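PDB 6JCL: catechol O-methyltransferase from Mycobacterium tuberculosis, which transfers the methyl group of S-adenosyl-L-methionine to one hydroxyl of catechol-like substrates such as gallic acid, caffeic acid and dopamine, using a divalent metal cation. Local coordinates for residues Ala147-Ala152 and Ile162-Val167. Sequence-based numbering, arbitrary orientation.
Sequences AYIQWA and IVVDNV. With SR (strontium ion), chain J.
Between helix segment 147-152 and strand segment 162-167, the CA atoms of A152 and I162, 7.4 Å apart, are the nearest pair. The contact is made by aliphatic side chains: two pairs, A152 with I162 and I149 with V164. A152 points its methyl at the strand, and the end of I162 reaches out to meet it, CD1 lying 3.7 Å from CB of A152. That reach comes from an extended side chain: CG1 is anti to the carbonyl carbon, and chi2 of 169° carries CD1 outward. Alanine suits the helix here because its short side chain lets the longer isoleucine come up against it.

Two residues along the strand, V164 presents its side chain on the same face. Its CG2 meets CD1 of I149 at 4.1 Å, the two side chains crossing at about a right angle. Beta-branched I162 and V164 fit an extended backbone, while the longer I149, on the preceding turn of the helix and with its CB not aimed at the strand, reaches the short V164 with its terminal CD1.

Beyond V164 the chain turns polar. OD2 of D165 binds strontium at 2.5 Å and OD1 of N166 at 2.6 Å; D139 and a water are also ligands. D139, D165 and N166 form the divalent-cation site, consistent with the cation-dependent family, in which the metal holds the catechol hydroxyls. N166 is positioned further by hydrogen bonds to K142 and D212. On the helix, Y148 touches S-adenosyl-L-homocysteine and hydrogen-bonds through OH to D141.

The contact packs helix 145-155 against the Rossmann-like methyltransferase sheet, as part of the crossover connecting parallel neighbours 133-138 and 160-165. I149 and A152 also touch strand 133-138, antiparallel strand 212-219 pairs with 160-165 on its other edge, and helix 180-194 packs against I149.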
loop_
_atom_site.group_PDB
_atom_site.type_symbol
_atom_site.label_atom_id
_atom_site.label_comp_id
_atom_site.label_asym_id
_atom_site.label_seq_id
_atom_site.Cartn_x
_atom_site.Cartn_y
_atom_site.Cartn_z
ATOM N N ALA A 147 -9.341 11.499 -16.885
ATOM C CA ALA A 147 -9.880 12.818 -16.539
ATOM C C ALA A 147 -9.886 13.049 -15.026
ATOM O O ALA A 147 -9.544 14.151 -14.556
ATOM C CB ALA A 147 -11.296 12.965 -17.082
ATOM N N TYR A 148 -10.280 12.029 -14.249
ATOM C CA TYR A 148 -10.329 12.196 -12.797
ATOM C C TYR A 148 -8.932 12.379 -12.217
ATOM O O TYR A 148 -8.750 13.124 -11.245
ATOM C CB TYR A 148 -11.031 11.004 -12.132
ATOM C CG TYR A 148 -12.466 10.848 -12.563
ATOM C CD1 TYR A 148 -13.210 11.948 -12.981
ATOM C CD2 TYR A 148 -13.076 9.600 -12.546
ATOM C CE1 TYR A 148 -14.526 11.805 -13.390
ATOM C CE2 TYR A 148 -14.382 9.445 -12.955
ATOM C CZ TYR A 148 -15.108 10.547 -13.360
ATOM O OH TYR A 148 -16.408 10.383 -13.775
ATOM N N ILE A 149 -7.935 11.706 -12.796
ATOM C CA ILE A 149 -6.559 11.885 -12.333
ATOM C C ILE A 149 -6.086 13.306 -12.627
ATOM O O ILE A 149 -5.452 13.952 -11.781
ATOM C CB ILE A 149 -5.631 10.829 -12.964
ATOM C CG1 ILE A 149 -5.945 9.443 -12.411
ATOM C CG2 ILE A 149 -4.145 11.191 -12.713
ATOM C CD1 ILE A 149 -5.437 8.323 -13.325
ATOM N N GLN A 150 -6.419 13.833 -13.812
ATOM C CA GLN A 150 -6.075 15.221 -14.121
ATOM C C GLN A 150 -6.732 16.186 -13.136
ATOM O O GLN A 150 -6.088 17.132 -12.663
ATOM C CB GLN A 150 -6.466 15.538 -15.567
ATOM C CG GLN A 150 -5.526 14.874 -16.579
ATOM C CD GLN A 150 -6.047 14.893 -18.010
ATOM O OE1 GLN A 150 -7.257 14.923 -18.252
ATOM N NE2 GLN A 150 -5.129 14.878 -18.968
ATOM N N TRP A 151 -8.003 15.949 -12.789
ATOM C CA TRP A 151 -8.659 16.782 -11.781
ATOM C C TRP A 151 -7.999 16.606 -10.421
ATOM O O TRP A 151 -7.843 17.580 -9.674
ATOM C CB TRP A 151 -10.155 16.441 -11.687
ATOM C CG TRP A 151 -11.000 17.303 -12.582
ATOM C CD1 TRP A 151 -11.669 16.912 -13.708
ATOM C CD2 TRP A 151 -11.231 18.707 -12.444
ATOM N NE1 TRP A 151 -12.306 17.988 -14.275
ATOM C CE2 TRP A 151 -12.057 19.102 -13.517
ATOM C CE3 TRP A 151 -10.832 19.667 -11.512
ATOM C CZ2 TRP A 151 -12.490 20.415 -13.683
ATOM C CZ3 TRP A 151 -11.255 20.975 -11.682
ATOM C CH2 TRP A 151 -12.078 21.335 -12.761
ATOM N N ALA A 152 -7.621 15.368 -10.080
ATOM C CA ALA A 152 -6.974 15.115 -8.789
ATOM C C ALA A 152 -5.694 15.924 -8.653
ATOM O O ALA A 152 -5.434 16.527 -7.610
ATOM C CB ALA A 152 -6.694 13.616 -8.624
ATOM N N ILE A 162 -2.594 9.674 -4.669
ATOM C CA ILE A 162 -3.706 9.272 -5.534
ATOM C C ILE A 162 -3.696 7.757 -5.613
ATOM O O ILE A 162 -2.661 7.155 -5.929
ATOM C CB ILE A 162 -3.599 9.882 -6.948
ATOM C CG1 ILE A 162 -3.644 11.415 -6.880
ATOM C CG2 ILE A 162 -4.756 9.361 -7.834
ATOM C CD1 ILE A 162 -3.274 12.131 -8.232
ATOM N N VAL A 163 -4.841 7.142 -5.339
ATOM C CA VAL A 163 -5.001 5.694 -5.455
ATOM C C VAL A 163 -6.091 5.429 -6.483
ATOM O O VAL A 163 -7.171 6.031 -6.409
ATOM C CB VAL A 163 -5.359 5.057 -4.100
ATOM C CG1 VAL A 163 -5.654 3.568 -4.277
ATOM C CG2 VAL A 163 -4.218 5.253 -3.074
ATOM N N VAL A 164 -5.807 4.548 -7.445
ATOM C CA VAL A 164 -6.775 4.163 -8.471
ATOM C C VAL A 164 -7.042 2.668 -8.307
ATOM O O VAL A 164 -6.101 1.863 -8.327
ATOM C CB VAL A 164 -6.278 4.469 -9.894
ATOM C CG1 VAL A 164 -7.390 4.156 -10.901
ATOM C CG2 VAL A 164 -5.783 5.940 -10.025
ATOM N N ASP A 165 -8.313 2.304 -8.142
ATOM C CA ASP A 165 -8.699 0.906 -7.962
ATOM C C ASP A 165 -8.865 0.183 -9.305
ATOM O O ASP A 165 -9.157 0.788 -10.348
ATOM C CB ASP A 165 -10.017 0.822 -7.179
ATOM C CG ASP A 165 -10.203 -0.521 -6.478
ATOM O OD1 ASP A 165 -9.196 -1.234 -6.260
ATOM O OD2 ASP A 165 -11.369 -0.862 -6.137
ATOM N N ASN A 166 -8.685 -1.137 -9.261
ATOM C CA ASN A 166 -9.074 -2.048 -10.359
ATOM C C ASN A 166 -8.253 -1.842 -11.637
ATOM O O ASN A 166 -8.803 -1.868 -12.733
ATOM C CB ASN A 166 -10.572 -1.925 -10.709
ATOM C CG ASN A 166 -11.493 -2.064 -9.505
ATOM O OD1 ASN A 166 -12.222 -1.127 -9.158
ATOM N ND2 ASN A 166 -11.479 -3.241 -8.867
ATOM N N VAL A 167 -6.928 -1.727 -11.513
ATOM C CA VAL A 167 -6.102 -1.391 -12.672
ATOM C C VAL A 167 -5.467 -2.620 -13.326
ATOM O O VAL A 167 -4.670 -2.457 -14.251
ATOM C CB VAL A 167 -5.005 -0.365 -12.310
ATOM C CG1 VAL A 167 -5.610 0.927 -11.738
ATOM C CG2 VAL A 167 -3.985 -0.985 -11.349
HETATM SR SR SR J . -13.656 -0.709 -7.061
HETATM O O HOH W 1 -14.645 -1.339 -4.803
#